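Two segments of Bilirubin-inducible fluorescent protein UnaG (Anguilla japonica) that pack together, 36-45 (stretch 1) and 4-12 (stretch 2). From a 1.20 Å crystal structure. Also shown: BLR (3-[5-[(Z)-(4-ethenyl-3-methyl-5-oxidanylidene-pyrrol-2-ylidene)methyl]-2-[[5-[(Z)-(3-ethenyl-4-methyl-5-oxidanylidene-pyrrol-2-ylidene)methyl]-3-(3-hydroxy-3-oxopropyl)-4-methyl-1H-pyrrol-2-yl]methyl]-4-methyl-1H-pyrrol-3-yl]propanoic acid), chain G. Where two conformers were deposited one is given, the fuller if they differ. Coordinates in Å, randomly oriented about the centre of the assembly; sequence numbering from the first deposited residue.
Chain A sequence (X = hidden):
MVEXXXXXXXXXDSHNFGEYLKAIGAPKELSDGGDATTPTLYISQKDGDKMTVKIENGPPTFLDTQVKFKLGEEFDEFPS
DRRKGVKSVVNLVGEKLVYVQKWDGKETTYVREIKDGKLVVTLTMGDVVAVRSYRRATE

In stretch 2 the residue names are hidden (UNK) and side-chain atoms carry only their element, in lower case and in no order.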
ATOM      1  N   ALA A  36       8.509 -11.386   2.758  1.00 11.97           N
ATOM      2  CA  ALA A  36       9.144 -11.508   4.066  1.00 12.47           C
ATOM      3  C   ALA A  36       9.256 -10.199   4.816  1.00 11.91           C
ATOM      4  O   ALA A  36       9.660 -10.200   5.970  1.00 13.65           O
ATOM      5  CB  ALA A  36      10.551 -12.140   3.904  1.00 13.78           C
ATOM      6  N   THR A  37       8.928  -9.072   4.186  1.00 11.77           N
ATOM      7  CA  THR A  37       9.115  -7.785   4.852  1.00 10.83           C
ATOM      8  C   THR A  37       8.203  -7.576   6.059  1.00 11.61           C
ATOM      9  O   THR A  37       7.121  -8.147   6.148  1.00 15.56           O
ATOM     10  CB  THR A  37       8.906  -6.589   3.882  1.00 10.84           C
ATOM     11  OG1 THR A  37       7.616  -6.658   3.256  1.00 10.46           O
ATOM     12  CG2 THR A  37       9.996  -6.581   2.819  1.00 12.03           C
ATOM     13  N   THR A  38       8.660  -6.721   6.966  1.00 12.12           N
ATOM     14  CA  THR A  38       7.847  -6.273   8.084  1.00 15.21           C
ATOM     15  C   THR A  38       7.836  -4.741   8.064  1.00 14.16           C
ATOM     16  O   THR A  38       8.568  -4.085   8.799  1.00 16.27           O
ATOM     17  CB  THR A  38       8.381  -6.826   9.406  1.00 22.04           C
ATOM     18  OG1 THR A  38       9.770  -6.509   9.503  1.00 24.40           O
ATOM     19  CG2 THR A  38       8.206  -8.364   9.463  1.00 23.71           C
ATOM     20  N   PRO A  39       7.005  -4.154   7.192  1.00 10.64           N
ATOM     21  CA  PRO A  39       7.002  -2.701   7.001  1.00 10.33           C
ATOM     22  C   PRO A  39       6.461  -1.880   8.173  1.00 10.65           C
ATOM     23  O   PRO A  39       5.667  -2.351   8.984  1.00 10.94           O
ATOM     24  CB  PRO A  39       6.094  -2.536   5.788  1.00 11.12           C
ATOM     25  CG  PRO A  39       5.175  -3.754   5.831  1.00 11.63           C
ATOM     26  CD  PRO A  39       6.137  -4.835   6.221  1.00 10.76           C
ATOM     27  N   THR A  40       6.920  -0.630   8.232  1.00  9.90           N
ATOM     28  CA  THR A  40       6.394   0.400   9.114  0.87 11.63           C
ATOM     29  C   THR A  40       5.908   1.522   8.203  1.00 10.22           C
ATOM     30  O   THR A  40       6.592   1.861   7.211  1.00 10.56           O
ATOM     31  CB  THR A  40       7.482   0.941  10.047  0.87 12.87           C
ATOM     32  OG1 THR A  40       8.075  -0.154  10.745  0.87 15.64           O
ATOM     33  CG2 THR A  40       6.903   1.901  11.053  0.87 14.22           C
ATOM     34  N   LEU A  41       4.757   2.102   8.533  1.00 10.53           N
ATOM     35  CA  LEU A  41       4.189   3.233   7.807  1.00 10.22           C
ATOM     36  C   LEU A  41       4.084   4.432   8.714  1.00 10.50           C
ATOM     37  O   LEU A  41       3.733   4.288   9.892  1.00 12.58           O
ATOM     38  CB  LEU A  41       2.777   2.912   7.349  1.00 12.11           C
ATOM     39  CG  LEU A  41       2.515   1.556   6.726  1.00 11.22           C
ATOM     40  CD1 LEU A  41       1.041   1.365   6.462  1.00 12.04           C
ATOM     41  CD2 LEU A  41       3.323   1.339   5.477  1.00 11.29           C
ATOM     42  N   TYR A  42       4.302   5.620   8.145  1.00 11.21           N
ATOM     43  CA  TYR A  42       4.106   6.884   8.846  1.00 11.21           C
ATOM     44  C   TYR A  42       3.206   7.685   7.946  1.00  9.00           C
ATOM     45  O   TYR A  42       3.630   8.130   6.869  1.00 11.91           O
ATOM     46  CB  TYR A  42       5.432   7.621   9.052  1.00 13.15           C
ATOM     47  CG  TYR A  42       6.490   6.786   9.718  1.00 16.01           C
ATOM     48  CD1 TYR A  42       6.636   6.795  11.099  1.00 17.32           C
ATOM     49  CD2 TYR A  42       7.331   5.962   8.973  1.00 18.28           C
ATOM     50  CE1 TYR A  42       7.614   6.035  11.733  1.00 19.21           C
ATOM     51  CE2 TYR A  42       8.284   5.171   9.592  1.00 21.24           C
ATOM     52  CZ  TYR A  42       8.432   5.210  10.967  1.00 19.48           C
ATOM     53  OH  TYR A  42       9.393   4.423  11.555  1.00 22.63           O
ATOM     54  N   ILE A  43       1.965   7.843   8.381  1.00 11.31           N
ATOM     55  CA  ILE A  43       0.945   8.490   7.583  1.00 12.05           C
ATOM     56  C   ILE A  43       0.649   9.879   8.119  1.00 12.04           C
ATOM     57  O   ILE A  43       0.435  10.061   9.310  1.00 13.74           O
ATOM     58  CB  ILE A  43      -0.318   7.632   7.602  1.00 12.49           C
ATOM     59  CG1 ILE A  43       0.028   6.261   7.052  1.00 12.82           C
ATOM     60  CG2 ILE A  43      -1.438   8.284   6.780  1.00 12.18           C
ATOM     61  CD1 ILE A  43      -1.168   5.327   6.846  1.00 13.49           C
ATOM     62  N   SER A  44       0.625  10.875   7.250  1.00 13.54           N
ATOM     63  CA  SER A  44       0.287  12.219   7.678  1.00 14.66           C
ATOM     64  C   SER A  44      -0.721  12.791   6.664  1.00 15.30           C
ATOM     65  O   SER A  44      -0.897  12.248   5.570  1.00 15.74           O
ATOM     66  CB  SER A  44       1.570  13.064   7.819  1.00 17.03           C
ATOM     67  OG  SER A  44       2.283  13.081   6.591  1.00 18.29           O
ATOM     68  N   GLN A  45      -1.464  13.804   7.072  1.00 17.26           N
ATOM     69  CA  GLN A  45      -2.485  14.352   6.187  1.00 20.87           C
ATOM     70  C   GLN A  45      -2.600  15.838   6.351  1.00 24.64           C
ATOM     71  O   GLN A  45      -2.156  16.419   7.355  1.00 25.18           O
ATOM     72  CB  GLN A  45      -3.848  13.687   6.443  1.00 21.89           C
ATOM     73  CG  GLN A  45      -4.581  14.165   7.693  1.00 23.88           C
ATOM     74  CD  GLN A  45      -5.507  15.340   7.418  1.00 29.05           C
ATOM     75  OE1 GLN A  45      -5.985  15.523   6.295  1.00 30.30           O
ATOM     76  NE2 GLN A  45      -5.764  16.145   8.443  1.00 32.22           N
ATOM     77  N   UNK A   4      -8.496   9.249  10.432  1.00 17.71           N
ATOM     78  CA  UNK A   4      -8.372   8.004  11.194  1.00 20.61           C
ATOM     79  C   UNK A   4      -7.146   7.184  10.789  1.00 19.62           C
ATOM     80  O   UNK A   4      -6.671   6.347  11.580  1.00 23.83           O
ATOM     81  n   UNK A   4     -12.187   6.434   7.336  1.00 28.35           N
ATOM     82  c   UNK A   4     -11.521   5.378   8.130  1.00 26.70           C
ATOM     83  c   UNK A   4     -11.191   5.809   9.568  1.00 25.48           C
ATOM     84  c   UNK A   4      -9.926   6.673   9.622  1.00 24.14           C
ATOM     85  c   UNK A   4      -9.631   7.141  11.054  1.00 21.76           C
ATOM     86  N   UNK A   5      -6.631   7.410   9.580  1.00 15.96           N
ATOM     87  CA  UNK A   5      -5.450   6.677   9.114  1.00 14.69           C
ATOM     88  C   UNK A   5      -4.134   7.263   9.624  1.00 13.21           C
ATOM     89  O   UNK A   5      -3.087   6.610   9.526  1.00 13.30           O
ATOM     90  c   UNK A   5      -6.519   5.793   6.977  1.00 15.44           C
ATOM     91  c   UNK A   5      -6.490   4.396   6.957  1.00 16.47           C
ATOM     92  c   UNK A   5      -7.540   3.664   6.389  1.00 16.05           C
ATOM     93  c   UNK A   5      -7.608   6.444   6.431  1.00 16.74           C
ATOM     94  c   UNK A   5      -8.641   4.337   5.842  1.00 17.43           C
ATOM     95  c   UNK A   5      -5.403   6.597   7.582  1.00 14.76           C
ATOM     96  c   UNK A   5      -8.665   5.732   5.860  1.00 17.80           C
ATOM     97  N   UNK A   6      -4.170   8.487  10.134  1.00 13.47           N
ATOM     98  CA  UNK A   6      -2.944   9.198  10.478  1.00 13.65           C
ATOM     99  C   UNK A   6      -2.117   8.529  11.558  1.00 12.75           C
ATOM    100  O   UNK A   6      -2.648   7.894  12.469  1.00 12.17           O
ATOM    101  c   UNK A   6      -3.763  11.384   9.541  1.00 18.90           C
ATOM    102  c   UNK A   6      -3.298  10.685  10.817  1.00 16.93           C
ATOM    103  c   UNK A   6      -2.154  11.452  11.429  1.00 19.74           C
ATOM    104  N   UNK A   7      -0.805   8.655  11.415  1.00 11.99           N
ATOM    105  CA  UNK A   7       0.134   8.233  12.439  1.00 12.69           C
ATOM    106  C   UNK A   7       0.917   6.998  12.027  1.00 10.30           C
ATOM    107  O   UNK A   7       1.005   6.637  10.834  1.00 11.89           O
ATOM    108  N   UNK A   8       1.521   6.345  13.004  1.00 11.16           N
ATOM    109  CA  UNK A   8       2.406   5.244  12.740  0.79  9.80           C
ATOM    110  C   UNK A   8       1.681   3.900  12.812  1.00 11.32           C
ATOM    111  O   UNK A   8       0.788   3.724  13.669  1.00 10.76           O
ATOM    112  o   UNK A   8       4.241   6.494  13.613  0.79 14.03           O
ATOM    113  c   UNK A   8       3.557   5.253  13.734  0.79 12.24           C
ATOM    114  c   UNK A   8       4.530   4.110  13.458  0.79 13.19           C
ATOM    115  N   UNK A   9       2.097   2.973  11.924  1.00 11.62           N
ATOM    116  CA  UNK A   9       1.556   1.638  11.827  1.00 12.50           C
ATOM    117  C   UNK A   9       2.678   0.624  11.596  1.00 12.01           C
ATOM    118  O   UNK A   9       3.648   0.904  10.888  1.00 13.26           O
ATOM    119  c   UNK A   9      -3.537   0.816  12.561  1.00 11.04           C
ATOM    120  c   UNK A   9      -2.230   0.854  12.076  1.00 10.76           C
ATOM    121  c   UNK A   9      -4.426   1.862  12.315  1.00 11.66           C
ATOM    122  c   UNK A   9      -0.609   2.345  10.704  1.00 10.78           C
ATOM    123  c   UNK A   9      -0.811   3.599  10.162  1.00  9.75           C
ATOM    124  c   UNK A   9      -4.046   2.979  11.620  1.00 11.97           C
ATOM    125  c   UNK A   9      -2.738   3.037  11.148  1.00  9.57           C
ATOM    126  c   UNK A   9      -1.819   1.979  11.348  1.00 10.84           C
ATOM    127  c   UNK A   9       0.622   1.541  10.631  1.00 10.92           C
ATOM    128  n   UNK A   9      -2.102   4.009  10.416  1.00 11.41           N
ATOM    129  N   UNK A  10       2.560  -0.567  12.186  1.00 11.05           N
ATOM    130  CA  UNK A  10       3.557  -1.624  12.049  1.00 11.93           C
ATOM    131  C   UNK A  10       2.866  -2.905  11.617  1.00 11.65           C
ATOM    132  O   UNK A  10       1.769  -3.211  12.089  1.00 12.20           O
ATOM    133  c   UNK A  10       6.488  -2.349  15.216  1.00 31.16           C
ATOM    134  n   UNK A  10       7.412  -2.511  16.372  1.00 32.76           N
ATOM    135  c   UNK A  10       5.698  -1.066  15.307  1.00 28.63           C
ATOM    136  c   UNK A  10       4.262  -1.891  13.405  1.00 18.00           C
ATOM    137  c   UNK A  10       5.062  -0.709  13.969  1.00 24.46           C
ATOM    138  N   UNK A  11       3.492  -3.696  10.765  1.00 10.75           N
ATOM    139  CA  UNK A  11       2.785  -4.862  10.243  0.55 11.42           C
ATOM    140  C   UNK A  11       2.495  -5.849  11.353  1.00 10.88           C
ATOM    141  O   UNK A  11       3.280  -6.018  12.282  1.00 14.15           O
ATOM    142  c   UNK A  11       3.495  -5.547   9.049  0.55 13.51           C
ATOM    143  c   UNK A  11       2.497  -6.344   8.199  0.55 13.97           C
ATOM    144  c   UNK A  11       4.600  -6.439   9.510  0.55 16.86           C
ATOM    145  c   UNK A  11       3.062  -6.800   6.847  0.55 17.14           C
ATOM    146  N   UNK A  12       1.331  -6.483  11.224  1.00 10.64           N
ATOM    147  CA  UNK A  12       0.871  -7.522  12.120  1.00 11.82           C
ATOM    148  C   UNK A  12       0.783  -8.881  11.406  1.00 13.59           C
ATOM    149  O   UNK A  12       1.155  -9.893  11.983  1.00 18.00           O
ATOM    150  c   UNK A  12      -0.504  -7.141  12.694  1.00 15.00           C
TER
HETATM  151  CHA BLR G 201       3.865  -0.994   1.589  1.00  9.07           C
HETATM  152  NA  BLR G 201       2.234   0.932   1.431  1.00  9.01           N
HETATM  153  C1A BLR G 201       3.420   0.366   1.083  1.00  8.94           C
HETATM  154  C2A BLR G 201       4.041   1.164   0.136  1.00  8.73           C
HETATM  155  C3A BLR G 201       3.182   2.239  -0.098  1.00  8.64           C
HETATM  156  C4A BLR G 201       2.073   2.074   0.722  1.00  9.52           C
HETATM  157  CMA BLR G 201       3.415   3.381  -1.040  1.00 10.59           C
HETATM  158  CAA BLR G 201       5.379   0.915  -0.488  1.00 10.02           C
HETATM  159  CBA BLR G 201       5.285   0.377  -1.861  1.00 10.91           C
HETATM  160  CGA BLR G 201       6.607   0.160  -2.504  1.00 11.26           C
HETATM  161  O1A BLR G 201       7.647  -0.046  -1.814  1.00 11.02           O
HETATM  162  O2A BLR G 201       6.634   0.233  -3.786  1.00 12.11           O
HETATM  163  CHB BLR G 201       0.941   3.015   0.784  1.00  9.98           C
HETATM  164  NB  BLR G 201      -0.110   2.318   2.892  1.00 10.08           N
HETATM  165  C1B BLR G 201      -0.026   3.143   1.749  1.00 10.26           C
HETATM  166  C2B BLR G 201      -1.099   4.053   1.777  1.00  8.31           C
HETATM  167  C3B BLR G 201      -1.818   3.896   2.829  1.00  9.89           C
HETATM  168  C4B BLR G 201      -1.324   2.749   3.696  1.00 10.56           C
HETATM  169  CMB BLR G 201      -1.319   5.086   0.688  1.00 10.51           C
HETATM  170  OB  BLR G 201      -1.671   2.262   4.716  1.00 10.48           O
HETATM  171  CAB BLR G 201      -3.018   4.669   3.234  1.00 11.29           C
HETATM  172  CBB BLR G 201      -3.743   4.433   4.369  1.00 11.78           C
HETATM  173  NC  BLR G 201       7.688  -3.907  -0.600  1.00 11.07           N
HETATM  174  C1C BLR G 201       9.155  -4.336  -0.768  1.00 12.05           C
HETATM  175  C2C BLR G 201       9.149  -4.790  -2.187  1.00 11.26           C
HETATM  176  C3C BLR G 201       7.990  -4.654  -2.733  1.00  9.08           C
HETATM  177  C4C BLR G 201       7.047  -4.122  -1.871  1.00 10.58           C
HETATM  178  CMC BLR G 201      10.413  -5.279  -2.808  1.00 12.81           C
HETATM  179  OC  BLR G 201      10.001  -4.315   0.082  1.00 14.02           O
HETATM  180  CAC BLR G 201       7.642  -4.957  -4.133  1.00 10.60           C
HETATM  181  CBC BLR G 201       8.147  -6.020  -4.805  1.00 11.63           C
HETATM  182  CHD BLR G 201       5.741  -3.837  -2.102  1.00  9.10           C
HETATM  183  ND  BLR G 201       5.060  -2.457  -0.056  1.00  9.01           N
HETATM  184  C1D BLR G 201       4.826  -3.103  -1.214  1.00  9.53           C
HETATM  185  C2D BLR G 201       3.387  -2.945  -1.507  1.00  7.22           C
HETATM  186  C3D BLR G 201       2.819  -2.212  -0.497  1.00  8.66           C
HETATM  187  C4D BLR G 201       3.874  -1.843   0.462  1.00  8.40           C
HETATM  188  CMD BLR G 201       2.737  -3.544  -2.710  1.00  9.62           C
HETATM  189  CAD BLR G 201       1.372  -1.803  -0.430  1.00  8.55           C
HETATM  190  CBD BLR G 201       0.606  -2.714   0.509  1.00  9.06           C
HETATM  191  CGD BLR G 201       0.763  -2.277   1.920  1.00  9.44           C
HETATM  192  O1D BLR G 201       1.245  -3.071   2.747  1.00  9.49           O
HETATM  193  O2D BLR G 201       0.383  -1.146   2.302  1.00  9.44           O

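Position 4 carries four carbons in a row ending in a nitrogen. None of these atoms reaches stretch 1. An unbranched chain with a terminal amine is lysine, Lys4. Its NZ is hydrogen-bonded elsewhere in the structure.

Position 5 has one carbon followed by a ring of six carbons, with no heteroatom. Its CB lies 4.4 Å from CG2 of Ile43, and its backbone O is 3.5 Å from CB of Ile43. The ring itself leads away from stretch 1. This is phenylalanine, Phe5. Its CD1 comes within 3.8 Å of CBB of the bilirubin ligand.

Position 6 has three carbons, one carrying the other two. This small fork lies against the end of stretch 1. The pattern is valine, Val6. Its CG2 is 3.4 Å from CG of Gln45, and its CG1 is 3.6 Å from O of Ile43.

Position 7 has no side-chain atoms, so it is glycine, Gly7. Its phi/psi of 109/-163 would jam a CB against the carbonyl O of the residue before, which by itself calls for glycine. The backbone pairs with Ile43 in both directions: Gly7 N donates to Ile43 O at 2.8 Å, and Ile43 N donates to Gly7 O at 2.9 Å.

Position 8 has one carbon carrying one oxygen and one carbon. The oxygen is 3.5 Å from CD1 of Tyr42. A branched side chain with a hydroxyl is threonine, Thr8. Its CG2 is 4.0 Å from CG2 of Thr40. Two conformers were deposited, and one is given.

Position 9 has one carbon, then fused five- and six-membered rings with eight carbons and one nitrogen. Its CB is 4.2 Å from CB of Leu41. The indole identifies tryptophan, Trp9. Its CD1 is 3.8 Å from CD1 of Ile43. Within the stretch, Trp9 NE1 donates a hydrogen bond to Phe5 O at 2.9 Å, which ties the strand to the 3-10 segment before it.

Position 10 again has four carbons in a row ending in nitrogen. It starts on the same face of the sheet as Thr40, but its end leads away. This is lysine, Lys10. Its CG is 4.3 Å from CG2 of Thr40.

Position 11 has four carbons, forked at the first, with one arm two carbons long. They lie against Thr38 and Pro39. That is isoleucine, Ile11. Its CD1 is 3.7 Å from CD of Pro39, and its CG2 is 3.6 Å from CA of Thr38.

Position 12 has a single carbon and is out of reach of stretch 1. It is alanine, Ala12.

The contact is an antiparallel strand pair. Leu41 and Trp9 exchange hydrogen bonds, N to O, at 2.9 Å each way, and Ile11 N donates to Pro39 O at 3.1 Å. Side chains alternate between faces. Thr40, Tyr42, Thr8 and Lys10 share one; Leu41, Ile43 and Trp9 share the other. There Leu41 CD1 lies 3.3 Å from BLR OB, so the apolar face also lines the ligand site.

Stretch 2 (4-12) KFVGTWKIA
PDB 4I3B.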